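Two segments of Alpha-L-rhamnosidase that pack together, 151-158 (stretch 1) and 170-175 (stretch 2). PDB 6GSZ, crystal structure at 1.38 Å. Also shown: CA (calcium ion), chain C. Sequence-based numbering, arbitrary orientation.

Stretch 1 151-158: ITALGLYE
Stretch 2 170-175: VMAPGW

Stretch 1 supplies two strand segments, 151-154 and 156-158, joined through Gly-155, whose phi/psi of 136/-139 would jam a CB against the carbonyl O of Leu-154. Stretch 2 has no regular helix or strand and lies against stretch 1 with its closest CA pair at Leu-156 CA and Ala-172 CA, 5.3 Å apart. Together the two bury 333 Å², both sides summed.

Val-170 (phi/psi -121/166, chi1 m) leads in without touching stretch 1, its side chain out of contact. At Met-171 the backbone takes the left-handed values 47/42. Its CA-to-CB bond points away from stretch 1, yet with chi1, chi2 and chi3 all m, Met-171 CE lies 3.7 Å from Leu-156 CD1. Leu-156 (phi/psi -133/152) has chi1 m and chi2 t, which also sets its CD2 3.6 Å from Met-171 O.

Ala-172 (phi/psi -93/139) carries the polar part of the contact. Its carbonyl accepts the one direct hydrogen bond across the stretches, Tyr-157 N to Ala-172 O at 2.9 Å with an N-H...O angle of 150°. The same oxygen, Ala-172 O, lies 3.0 Å from Leu-156 CA, and an angle of 129° at the hydrogen makes this a CA-H...O contact. The amide of the same residue is served by water 1: Ala-172 N donates to the water oxygen at 2.9 Å, and that water donates to Tyr-157 O at 2.7 Å. Direct bond and water bridge thus link the same two residues. The methyl joins in, with Ala-172 CB 3.7 Å from Tyr-157 CE1; Tyr-157 (phi/psi -132/156) has chi1 p at 70° and chi2 -87°, and its ring meets Ala-172 O and Pro-173 N obliquely.

A cis peptide bond leads into Pro-173 (phi/psi -90/10, C-gamma endo). Its ring is contacted from several residues: Pro-173 CD is 4.1 Å from both Leu-156 CD2 and Tyr-157 CD1, and 3.6 Å from Gly-155 O, while Pro-173 CG approaches Thr-152 OG1 to 3.3 Å. Thr-152 has chi1 t, and its hydroxyl is hydrogen-bonded elsewhere in the structure.

Gly-174, at 94/-172, likewise could not carry a CB without jamming it against the carbonyl O of Pro-173; Gly-174 N lies 4.0 Å from Leu-156 CD2. Trp-175 (phi/psi -109/102, chi1 t, chi2 7°) makes no contact with stretch 1. Beyond the interface, Glu-158 OE1 binds the calcium ion CA at 2.3 Å.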

ATOM      1  N   ILE A 151     -18.131   6.019 -12.900  1.00  9.34           N
ATOM      2  CA  ILE A 151     -18.620   6.785 -11.765  1.00  9.72           C
ATOM      3  C   ILE A 151     -17.480   7.247 -10.880  1.00  9.14           C
ATOM      4  O   ILE A 151     -16.500   6.514 -10.656  1.00  9.96           O
ATOM      5  CB  ILE A 151     -19.642   5.933 -10.991  1.00  9.75           C
ATOM      6  CG1 ILE A 151     -20.213   6.682  -9.786  1.00 10.36           C
ATOM      7  CG2 ILE A 151     -19.089   4.571 -10.617  1.00 10.48           C
ATOM      8  CD1 ILE A 151     -21.501   6.088  -9.232  1.00 11.20           C
ATOM      9  N   THR A 152     -17.631   8.444 -10.340  1.00  8.95           N
ATOM     10  CA  THR A 152     -16.806   8.925  -9.272  1.00  9.34           C
ATOM     11  C   THR A 152     -17.596   9.917  -8.431  1.00  8.72           C
ATOM     12  O   THR A 152     -18.744  10.227  -8.715  1.00 10.65           O
ATOM     13  CB  THR A 152     -15.497   9.553  -9.766  1.00 10.59           C
ATOM     14  OG1 THR A 152     -14.599   9.676  -8.664  1.00 11.12           O
ATOM     15  CG2 THR A 152     -15.666  10.895 -10.437  1.00 12.12           C
ATOM     16  N   ALA A 153     -16.967  10.403  -7.362  1.00  9.76           N
ATOM     17  CA  ALA A 153     -17.610  11.386  -6.505  1.00  9.25           C
ATOM     18  C   ALA A 153     -16.617  12.454  -6.096  1.00 10.26           C
ATOM     19  O   ALA A 153     -15.385  12.207  -6.033  1.00 12.22           O
ATOM     20  CB  ALA A 153     -18.122  10.714  -5.252  1.00 11.93           C
ATOM     21  N   LEU A 154     -17.166  13.621  -5.787  1.00 11.15           N
ATOM     22  CA  LEU A 154     -16.460  14.627  -5.022  1.00 10.65           C
ATOM     23  C   LEU A 154     -16.766  14.296  -3.560  1.00  9.89           C
ATOM     24  O   LEU A 154     -17.740  14.810  -2.967  1.00 11.23           O
ATOM     25  CB  LEU A 154     -16.915  16.016  -5.446  1.00 11.51           C
ATOM     26  CG  LEU A 154     -16.311  16.569  -6.729  1.00 14.64           C
ATOM     27  CD1 LEU A 154     -16.556  15.681  -7.925  1.00 17.53           C
ATOM     28  CD2 LEU A 154     -16.832  17.992  -6.935  1.00 14.48           C
ATOM     29  N   GLY A 155     -16.035  13.340  -3.032  1.00 10.05           N
ATOM     30  CA  GLY A 155     -16.363  12.606  -1.837  1.00 10.08           C
ATOM     31  C   GLY A 155     -16.104  11.152  -2.054  1.00  9.49           C
ATOM     32  O   GLY A 155     -15.056  10.784  -2.636  1.00 11.19           O
ATOM     33  N   LEU A 156     -16.995  10.304  -1.553  1.00 10.42           N
ATOM     34  CA  LEU A 156     -16.957   8.845  -1.728  1.00  9.76           C
ATOM     35  C   LEU A 156     -18.350   8.387  -2.117  1.00  9.60           C
ATOM     36  O   LEU A 156     -19.337   9.054  -1.705  1.00 10.81           O
ATOM     37  CB  LEU A 156     -16.527   8.182  -0.426  1.00 10.94           C
ATOM     38  CG  LEU A 156     -15.122   8.551   0.079  1.00 10.89           C
ATOM     39  CD1 LEU A 156     -14.876   7.992   1.499  1.00 13.60           C
ATOM     40  CD2 LEU A 156     -14.008   8.118  -0.888  1.00 10.84           C
ATOM     41  N   TYR A 157     -18.498   7.297  -2.842  1.00 10.20           N
ATOM     42  CA  TYR A 157     -19.802   6.879  -3.316  1.00 10.23           C
ATOM     43  C   TYR A 157     -20.057   5.399  -3.048  1.00 10.12           C
ATOM     44  O   TYR A 157     -19.143   4.559  -3.029  1.00 11.29           O
ATOM     45  CB  TYR A 157     -20.032   7.197  -4.805  1.00 10.07           C
ATOM     46  CG  TYR A 157     -19.179   6.328  -5.674  1.00 10.63           C
ATOM     47  CD1 TYR A 157     -17.885   6.689  -6.008  1.00  9.85           C
ATOM     48  CD2 TYR A 157     -19.655   5.082  -6.113  1.00 10.30           C
ATOM     49  CE1 TYR A 157     -17.080   5.836  -6.752  1.00  9.97           C
ATOM     50  CE2 TYR A 157     -18.842   4.213  -6.826  1.00 11.13           C
ATOM     51  CZ  TYR A 157     -17.560   4.597  -7.137  1.00 10.16           C
ATOM     52  OH  TYR A 157     -16.770   3.682  -7.791  1.00 10.81           O
ATOM     53  N   GLU A 158     -21.341   5.053  -2.974  1.00 10.20           N
ATOM     54  CA  GLU A 158     -21.835   3.690  -3.029  1.00 11.08           C
ATOM     55  C   GLU A 158     -23.047   3.697  -3.952  1.00 10.69           C
ATOM     56  O   GLU A 158     -24.040   4.376  -3.640  1.00 11.32           O
ATOM     57  CB  GLU A 158     -22.255   3.169  -1.663  1.00 13.79           C
ATOM     58  CG  GLU A 158     -22.770   1.763  -1.662  1.00 17.70           C
ATOM     59  CD  GLU A 158     -22.905   1.170  -0.256  1.00 29.87           C
ATOM     60  OE1 GLU A 158     -22.742   1.915   0.744  1.00 36.91           O
ATOM     61  OE2 GLU A 158     -23.133  -0.032  -0.158  1.00 32.86           O
ATOM     62  N   VAL A 170     -15.111  -0.384  -1.792  1.00 10.15           N
ATOM     63  CA  VAL A 170     -15.532   0.457  -0.685  1.00 10.27           C
ATOM     64  C   VAL A 170     -14.562   1.625  -0.584  1.00 10.66           C
ATOM     65  O   VAL A 170     -13.480   1.623  -1.196  1.00 10.94           O
ATOM     66  CB  VAL A 170     -15.653  -0.306   0.640  1.00 10.47           C
ATOM     67  CG1 VAL A 170     -16.733  -1.358   0.545  1.00 12.58           C
ATOM     68  CG2 VAL A 170     -14.328  -0.897   1.064  1.00 12.93           C
ATOM     69  N   MET A 171     -14.927   2.649   0.173  1.00 10.69           N
ATOM     70  CA  MET A 171     -14.143   3.889   0.269  1.00 11.18           C
ATOM     71  C   MET A 171     -13.714   4.392  -1.122  1.00 10.91           C
ATOM     72  O   MET A 171     -12.591   4.855  -1.335  1.00 12.00           O
ATOM     73  CB  MET A 171     -12.956   3.737   1.219  1.00 12.94           C
ATOM     74  CG  MET A 171     -13.377   3.289   2.623  1.00 12.40           C
ATOM     75  SD  MET A 171     -14.490   4.383   3.462  1.00 16.06           S
ATOM     76  CE  MET A 171     -13.361   5.672   3.959  1.00 16.47           C
ATOM     77  N   ALA A 172     -14.641   4.320  -2.089  1.00 10.29           N
ATOM     78  CA  ALA A 172     -14.382   4.604  -3.485  1.00 10.05           C
ATOM     79  C   ALA A 172     -14.682   6.056  -3.795  1.00  9.15           C
ATOM     80  O   ALA A 172     -15.716   6.574  -3.333  1.00 10.04           O
ATOM     81  CB  ALA A 172     -15.237   3.700  -4.341  1.00 11.04           C
ATOM     82  N   PRO A 173     -13.878   6.768  -4.601  1.00  9.49           N
ATOM     83  CA  PRO A 173     -12.743   6.266  -5.390  1.00 10.03           C
ATOM     84  C   PRO A 173     -11.384   6.285  -4.713  1.00 10.18           C
ATOM     85  O   PRO A 173     -10.385   5.980  -5.378  1.00 11.56           O
ATOM     86  CB  PRO A 173     -12.760   7.267  -6.573  1.00 11.96           C
ATOM     87  CG  PRO A 173     -13.110   8.583  -5.904  1.00 11.80           C
ATOM     88  CD  PRO A 173     -14.185   8.155  -4.944  1.00 10.42           C
ATOM     89  N   GLY A 174     -11.326   6.559  -3.414  1.00  9.91           N
ATOM     90  CA  GLY A 174     -10.055   6.598  -2.711  1.00  9.45           C
ATOM     91  C   GLY A 174      -9.515   8.024  -2.670  1.00 10.31           C
ATOM     92  O   GLY A 174     -10.246   8.982  -3.033  1.00 11.15           O
ATOM     93  N   TRP A 175      -8.289   8.187  -2.197  1.00  9.86           N
ATOM     94  CA  TRP A 175      -7.682   9.476  -1.976  1.00  9.32           C
ATOM     95  C   TRP A 175      -6.576   9.761  -2.998  1.00 10.22           C
ATOM     96  O   TRP A 175      -5.471   9.197  -2.887  1.00 11.04           O
ATOM     97  CB  TRP A 175      -7.153   9.624  -0.550  1.00  9.29           C
ATOM     98  CG  TRP A 175      -6.773  11.028  -0.205  1.00  9.41           C
ATOM     99  CD1 TRP A 175      -6.977  12.155  -0.950  1.00 10.33           C
ATOM    100  CD2 TRP A 175      -6.121  11.460   0.998  1.00  9.09           C
ATOM    101  NE1 TRP A 175      -6.531  13.266  -0.277  1.00 10.44           N
ATOM    102  CE2 TRP A 175      -5.993  12.868   0.917  1.00  9.77           C
ATOM    103  CE3 TRP A 175      -5.654  10.798   2.135  1.00 10.20           C
ATOM    104  CZ2 TRP A 175      -5.442  13.620   1.944  1.00  9.99           C
ATOM    105  CZ3 TRP A 175      -5.077  11.535   3.142  1.00 10.67           C
ATOM    106  CH2 TRP A 175      -5.003  12.935   3.056  1.00 11.63           C
TER
HETATM  107 CA    CA C 946     -22.409   1.140   2.905  0.60 42.44          CA
HETATM  108  O   HOH W   1     -17.335   4.233  -1.039  1.00 21.58           O
HETATM  109  O   HOH W   2     -24.417   1.192   2.840  1.00 37.36           O
HETATM  110  O   HOH W   3     -22.658  -0.488   4.411  1.00 31.34           O